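Long-range contact in CELL WALL surface anchor family protein (Streptococcus pneumoniae, PDB 2WW8), which acts as the adhesin of the Streptococcus pneumoniae pilus and probably attaches the bacterium to host cells through an integrin-like domain: residues Arg442-Val456 and Leu494-Asn506. Sequence-based numbering, arbitrary orientation.
Sequences RGDGQSYQMFTDKTV and LNWRESILAYPFN
Trp496 lies between Phe451 and Val456, one on each face of its indole. Val456 CG2 sits squarely over one face, 3.8 Å from the centroid of the Trp496 five-membered ring, in a CH-pi contact. Phe451 covers the opposite face with its CD2-CE2 side, the two ring planes inclined at 32°. Gln446 brings its amide to the far end of the indole, where Gln446 CD is 3.4 Å from Trp496 CZ3. Two backbone bonds run alongside: Trp496 N to Lys454 O and Val456 N to Leu494 O. Lys454 runs extended beyond CG, so its aliphatic part passes Leu501 and lays CE over the face of the Phe505 ring.

At the other end, Arg442 folds back through bends at chi2 and chi3 (-55° and -62°). Its NH1 and NH2 grip Glu498 end-on, and Glu498 OE2 accepts from both, 3.1 Å from Arg442 NH1. Arg442 NH2 also donates to Leu501 O at 3.0 Å, within the guanidinium plane. A water joins Arg442 NE to Ser499 O and Leu501 O, so several bonds fix the rotation of the guanidinium. One of its faces is covered by Tyr503, whose ring edge also meets Met450 SD in a Met-aromatic contact.

Asp444 OD2 and Arg497 NH1 form a salt bridge at 2.7 Å; the same NH1 also donates to Gly290 O. Ile500 CD1 packs against the Asp444 carboxylate.

Two largely irregular segments are thus tied by scattered backbone hydrogen bonds, salt bridges and the packing round Trp496. They join the loop after strand 442-443 to the end of strand 489-496 and the 3-10 turn and loop that follow. Both fall between strands 379-386 and 533-539 of the parallel sheet, consistent with an insertion in an integrin I-like (von Willebrand factor A-type) domain.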
loop_
_atom_site.group_PDB
_atom_site.type_symbol
_atom_site.label_atom_id
_atom_site.label_comp_id
_atom_site.label_asym_id
_atom_site.label_seq_id
_atom_site.Cartn_x
_atom_site.Cartn_y
_atom_site.Cartn_z
ATOM N N ARG A 442 -19.067 -22.838 -49.104
ATOM C CA ARG A 442 -18.291 -22.452 -50.298
ATOM C C ARG A 442 -16.904 -22.079 -49.840
ATOM O O ARG A 442 -16.762 -21.436 -48.796
ATOM C CB ARG A 442 -18.936 -21.287 -51.092
ATOM C CG ARG A 442 -20.425 -21.456 -51.459
ATOM C CD ARG A 442 -20.662 -22.758 -52.221
ATOM N NE ARG A 442 -19.956 -22.796 -53.484
ATOM C CZ ARG A 442 -20.075 -23.772 -54.380
ATOM N NH1 ARG A 442 -20.871 -24.805 -54.119
ATOM N NH2 ARG A 442 -19.355 -23.717 -55.497
ATOM N N GLY A 443 -15.891 -22.435 -50.650
ATOM C CA GLY A 443 -14.509 -22.031 -50.329
ATOM C C GLY A 443 -13.858 -22.856 -49.231
ATOM O O GLY A 443 -14.514 -23.656 -48.568
ATOM N N ASP A 444 -12.549 -22.678 -49.058
ATOM C CA ASP A 444 -11.808 -23.421 -48.046
ATOM C C ASP A 444 -10.594 -22.613 -47.571
ATOM O O ASP A 444 -9.679 -23.218 -46.989
ATOM C CB ASP A 444 -11.458 -24.820 -48.571
ATOM C CG ASP A 444 -10.344 -24.798 -49.647
ATOM O OD1 ASP A 444 -9.860 -23.696 -50.072
ATOM O OD2 ASP A 444 -9.945 -25.917 -50.055
ATOM N N GLY A 445 -10.565 -21.287 -47.805
ATOM C CA GLY A 445 -9.317 -20.514 -47.552
ATOM C C GLY A 445 -8.457 -20.258 -48.757
ATOM O O GLY A 445 -7.542 -19.471 -48.643
ATOM N N GLN A 446 -8.736 -20.871 -49.917
ATOM C CA GLN A 446 -7.917 -20.720 -51.126
ATOM C C GLN A 446 -7.905 -19.299 -51.690
ATOM O O GLN A 446 -6.854 -18.785 -52.050
ATOM C CB GLN A 446 -8.447 -21.635 -52.220
ATOM C CG GLN A 446 -7.526 -21.828 -53.441
ATOM C CD GLN A 446 -6.272 -22.553 -53.034
ATOM O OE1 GLN A 446 -6.314 -23.639 -52.455
ATOM N NE2 GLN A 446 -5.154 -21.921 -53.268
ATOM N N SER A 447 -9.064 -18.667 -51.789
ATOM C CA SER A 447 -9.090 -17.338 -52.411
ATOM C C SER A 447 -10.417 -16.644 -52.019
ATOM O O SER A 447 -11.396 -17.289 -51.724
ATOM C CB SER A 447 -9.096 -17.528 -53.931
ATOM O OG SER A 447 -8.966 -16.309 -54.603
ATOM N N TYR A 448 -10.410 -15.328 -52.081
ATOM C CA TYR A 448 -11.574 -14.495 -52.136
ATOM C C TYR A 448 -12.389 -14.807 -53.398
ATOM O O TYR A 448 -13.604 -14.646 -53.384
ATOM C CB TYR A 448 -11.090 -13.055 -52.214
ATOM C CG TYR A 448 -12.167 -11.995 -52.247
ATOM C CD1 TYR A 448 -12.802 -11.595 -51.054
ATOM C CD2 TYR A 448 -12.495 -11.367 -53.454
ATOM C CE1 TYR A 448 -13.806 -10.599 -51.070
ATOM C CE2 TYR A 448 -13.495 -10.371 -53.495
ATOM C CZ TYR A 448 -14.115 -9.988 -52.288
ATOM O OH TYR A 448 -15.084 -9.007 -52.266
ATOM N N GLN A 449 -11.716 -15.190 -54.487
ATOM C CA GLN A 449 -12.402 -15.564 -55.714
ATOM C C GLN A 449 -13.023 -16.944 -55.602
ATOM O O GLN A 449 -12.577 -17.840 -54.880
ATOM C CB GLN A 449 -11.431 -15.476 -56.914
ATOM C CG GLN A 449 -10.782 -14.087 -57.132
ATOM C CD GLN A 449 -11.803 -12.992 -57.505
ATOM O OE1 GLN A 449 -12.832 -13.256 -58.163
ATOM N NE2 GLN A 449 -11.492 -11.749 -57.124
ATOM N N MET A 450 -14.100 -17.102 -56.350
ATOM C CA MET A 450 -14.639 -18.406 -56.666
ATOM C C MET A 450 -14.307 -18.589 -58.170
ATOM O O MET A 450 -14.803 -17.854 -59.001
ATOM C CB MET A 450 -16.149 -18.459 -56.471
ATOM C CG MET A 450 -16.582 -18.139 -55.041
ATOM S SD MET A 450 -18.375 -17.965 -55.014
ATOM C CE MET A 450 -18.744 -17.658 -53.259
ATOM N N PHE A 451 -13.459 -19.549 -58.512
ATOM C CA PHE A 451 -12.839 -19.563 -59.844
ATOM C C PHE A 451 -13.888 -19.906 -60.888
ATOM O O PHE A 451 -14.754 -20.754 -60.633
ATOM C CB PHE A 451 -11.717 -20.612 -59.861
ATOM C CG PHE A 451 -10.653 -20.339 -58.841
ATOM C CD1 PHE A 451 -9.989 -19.123 -58.827
ATOM C CD2 PHE A 451 -10.344 -21.277 -57.863
ATOM C CE1 PHE A 451 -9.045 -18.816 -57.867
ATOM C CE2 PHE A 451 -9.378 -21.002 -56.902
ATOM C CZ PHE A 451 -8.721 -19.781 -56.888
ATOM N N THR A 452 -13.802 -19.249 -62.036
ATOM C CA THR A 452 -14.677 -19.539 -63.157
ATOM C C THR A 452 -14.015 -20.497 -64.158
ATOM O O THR A 452 -14.663 -20.929 -65.126
ATOM C CB THR A 452 -15.072 -18.255 -63.894
ATOM O OG1 THR A 452 -13.872 -17.690 -64.407
ATOM C CG2 THR A 452 -15.655 -17.229 -62.948
ATOM N N ASP A 453 -12.744 -20.855 -63.958
ATOM C CA ASP A 453 -12.019 -21.904 -64.735
ATOM C C ASP A 453 -11.640 -22.991 -63.708
ATOM O O ASP A 453 -10.987 -22.666 -62.711
ATOM C CB ASP A 453 -10.756 -21.246 -65.291
ATOM C CG ASP A 453 -9.841 -22.191 -66.096
ATOM O OD1 ASP A 453 -10.028 -23.437 -66.139
ATOM O OD2 ASP A 453 -8.916 -21.623 -66.727
ATOM N N LYS A 454 -12.076 -24.236 -63.910
ATOM C CA LYS A 454 -11.799 -25.336 -62.982
ATOM C C LYS A 454 -10.323 -25.758 -62.969
ATOM O O LYS A 454 -9.905 -26.496 -62.082
ATOM C CB LYS A 454 -12.475 -26.582 -63.578
ATOM C CG LYS A 454 -13.980 -26.547 -63.465
ATOM C CD LYS A 454 -14.565 -27.934 -63.789
ATOM C CE LYS A 454 -16.091 -27.818 -63.684
ATOM N NZ LYS A 454 -16.800 -29.059 -64.053
ATOM N N THR A 455 -9.569 -25.373 -63.998
ATOM C CA THR A 455 -8.180 -25.841 -64.127
ATOM C C THR A 455 -7.232 -25.219 -63.101
ATOM O O THR A 455 -7.125 -23.988 -62.948
ATOM C CB THR A 455 -7.635 -25.624 -65.552
ATOM O OG1 THR A 455 -8.537 -26.196 -66.525
ATOM C CG2 THR A 455 -6.264 -26.271 -65.797
ATOM N N VAL A 456 -6.493 -26.096 -62.427
ATOM C CA VAL A 456 -5.366 -25.634 -61.585
ATOM C C VAL A 456 -4.170 -25.462 -62.501
ATOM O O VAL A 456 -3.870 -26.336 -63.330
ATOM C CB VAL A 456 -5.005 -26.648 -60.475
ATOM C CG1 VAL A 456 -3.820 -26.143 -59.572
ATOM C CG2 VAL A 456 -6.242 -26.932 -59.653
ATOM N N LEU A 494 -5.218 -31.934 -62.457
ATOM C CA LEU A 494 -5.935 -31.338 -61.346
ATOM C C LEU A 494 -6.919 -30.210 -61.678
ATOM O O LEU A 494 -6.603 -29.324 -62.497
ATOM C CB LEU A 494 -4.963 -30.791 -60.291
ATOM C CG LEU A 494 -3.905 -31.762 -59.758
ATOM C CD1 LEU A 494 -2.886 -31.041 -58.891
ATOM C CD2 LEU A 494 -4.550 -33.007 -59.054
ATOM N N ASN A 495 -8.038 -30.218 -60.961
ATOM C CA ASN A 495 -9.053 -29.176 -61.095
ATOM C C ASN A 495 -9.351 -28.726 -59.674
ATOM O O ASN A 495 -9.196 -29.507 -58.716
ATOM C CB ASN A 495 -10.387 -29.691 -61.677
ATOM C CG ASN A 495 -10.405 -29.834 -63.178
ATOM O OD1 ASN A 495 -9.464 -29.524 -63.905
ATOM N ND2 ASN A 495 -11.544 -30.311 -63.666
ATOM N N TRP A 496 -9.772 -27.464 -59.503
ATOM C CA TRP A 496 -10.315 -27.075 -58.167
ATOM C C TRP A 496 -11.636 -27.871 -57.878
ATOM O O TRP A 496 -12.423 -28.129 -58.817
ATOM C CB TRP A 496 -10.686 -25.567 -58.199
ATOM C CG TRP A 496 -9.527 -24.737 -58.516
ATOM C CD1 TRP A 496 -9.293 -24.066 -59.679
ATOM C CD2 TRP A 496 -8.386 -24.490 -57.668
ATOM N NE1 TRP A 496 -8.080 -23.448 -59.627
ATOM C CE2 TRP A 496 -7.511 -23.671 -58.398
ATOM C CE3 TRP A 496 -8.030 -24.889 -56.369
ATOM C CZ2 TRP A 496 -6.283 -23.222 -57.890
ATOM C CZ3 TRP A 496 -6.814 -24.447 -55.853
ATOM C CH2 TRP A 496 -5.958 -23.618 -56.620
ATOM N N ARG A 497 -11.879 -28.296 -56.641
ATOM C CA ARG A 497 -13.133 -28.986 -56.306
ATOM C C ARG A 497 -14.357 -28.056 -56.410
ATOM O O ARG A 497 -14.208 -26.814 -56.313
ATOM C CB ARG A 497 -13.001 -29.709 -54.938
ATOM C CG ARG A 497 -13.197 -28.844 -53.727
ATOM C CD ARG A 497 -13.032 -29.692 -52.446
ATOM N NE ARG A 497 -13.502 -29.016 -51.237
ATOM C CZ ARG A 497 -12.737 -28.260 -50.462
ATOM N NH1 ARG A 497 -11.462 -28.063 -50.791
ATOM N NH2 ARG A 497 -13.255 -27.652 -49.387
ATOM N N GLU A 498 -15.521 -28.665 -56.702
ATOM C CA GLU A 498 -16.741 -27.953 -56.970
ATOM C C GLU A 498 -16.966 -26.788 -55.973
ATOM O O GLU A 498 -17.287 -25.694 -56.369
ATOM C CB GLU A 498 -17.953 -28.880 -56.860
ATOM C CG GLU A 498 -19.183 -28.224 -57.475
ATOM C CD GLU A 498 -19.929 -27.258 -56.500
ATOM O OE1 GLU A 498 -19.841 -27.510 -55.268
ATOM O OE2 GLU A 498 -20.608 -26.250 -56.898
ATOM N N SER A 499 -16.831 -27.053 -54.686
ATOM C CA SER A 499 -17.197 -26.043 -53.678
ATOM C C SER A 499 -16.305 -24.791 -53.641
ATOM O O SER A 499 -16.654 -23.835 -52.970
ATOM C CB SER A 499 -17.284 -26.733 -52.321
ATOM O OG SER A 499 -15.972 -26.939 -51.861
ATOM N N ILE A 500 -15.200 -24.776 -54.406
ATOM C CA ILE A 500 -14.265 -23.659 -54.487
ATOM C C ILE A 500 -14.585 -22.805 -55.713
ATOM O O ILE A 500 -14.111 -21.678 -55.803
ATOM C CB ILE A 500 -12.807 -24.217 -54.631
ATOM C CG1 ILE A 500 -12.388 -25.136 -53.473
ATOM C CG2 ILE A 500 -11.755 -23.155 -54.738
ATOM C CD1 ILE A 500 -12.743 -24.748 -52.081
ATOM N N LEU A 501 -15.335 -23.357 -56.680
ATOM C CA LEU A 501 -15.649 -22.678 -57.914
ATOM C C LEU A 501 -16.842 -21.727 -57.782
ATOM O O LEU A 501 -17.528 -21.709 -56.763
ATOM C CB LEU A 501 -16.048 -23.753 -58.955
ATOM C CG LEU A 501 -14.943 -24.810 -59.237
ATOM C CD1 LEU A 501 -15.491 -25.957 -60.139
ATOM C CD2 LEU A 501 -13.698 -24.210 -59.870
ATOM N N ALA A 502 -16.983 -20.887 -58.801
ATOM C CA ALA A 502 -18.133 -20.001 -58.986
ATOM C C ALA A 502 -19.363 -20.929 -59.093
ATOM O O ALA A 502 -19.261 -22.115 -59.463
ATOM C CB ALA A 502 -17.874 -19.281 -60.271
ATOM N N TYR A 503 -20.533 -20.410 -58.765
ATOM C CA TYR A 503 -21.767 -21.192 -58.856
ATOM C C TYR A 503 -22.919 -20.224 -59.203
ATOM O O TYR A 503 -22.817 -19.017 -58.946
ATOM C CB TYR A 503 -21.944 -21.967 -57.535
ATOM C CG TYR A 503 -22.304 -21.050 -56.370
ATOM C CD1 TYR A 503 -21.308 -20.360 -55.613
ATOM C CD2 TYR A 503 -23.646 -20.880 -56.013
ATOM C CE1 TYR A 503 -21.658 -19.526 -54.541
ATOM C CE2 TYR A 503 -23.986 -20.036 -54.930
ATOM C CZ TYR A 503 -23.016 -19.380 -54.213
ATOM O OH TYR A 503 -23.414 -18.529 -53.195
ATOM N N PRO A 504 -23.976 -20.701 -59.907
ATOM C CA PRO A 504 -23.997 -21.943 -60.758
ATOM C C PRO A 504 -22.964 -21.887 -61.889
ATOM O O PRO A 504 -22.880 -20.923 -62.640
ATOM C CB PRO A 504 -25.423 -21.995 -61.285
ATOM C CG PRO A 504 -26.214 -21.061 -60.275
ATOM C CD PRO A 504 -25.244 -19.963 -59.985
ATOM N N PHE A 505 -22.104 -22.902 -61.960
ATOM C CA PHE A 505 -20.893 -22.780 -62.754
ATOM C C PHE A 505 -21.154 -22.557 -64.240
ATOM O O PHE A 505 -20.414 -21.831 -64.935
ATOM C CB PHE A 505 -20.045 -24.037 -62.503
ATOM C CG PHE A 505 -18.701 -23.944 -63.087
ATOM C CD1 PHE A 505 -17.679 -23.268 -62.420
ATOM C CD2 PHE A 505 -18.444 -24.510 -64.341
ATOM C CE1 PHE A 505 -16.374 -23.187 -62.975
ATOM C CE2 PHE A 505 -17.167 -24.434 -64.901
ATOM C CZ PHE A 505 -16.129 -23.786 -64.248
ATOM N N ASN A 506 -22.233 -23.153 -64.750
ATOM C CA ASN A 506 -22.546 -22.970 -66.175
ATOM C C ASN A 506 -23.677 -21.993 -66.457
ATOM O O ASN A 506 -24.267 -21.986 -67.535
ATOM C CB ASN A 506 -22.807 -24.312 -66.872
ATOM C CG ASN A 506 -21.565 -25.173 -66.873
ATOM O OD1 ASN A 506 -21.553 -26.261 -66.308
ATOM N ND2 ASN A 506 -20.478 -24.633 -67.429
HETATM O O HOH W 1 -17.339 -21.354 -54.152
HETATM O O HOH W 2 -16.006 -25.702 -49.424
HETATM O O HOH W 3 -13.175 -20.027 -53.559
HETATM O O HOH W 4 -17.831 -20.635 -64.666
HETATM O O HOH W 5 -8.388 -21.670 -62.549
#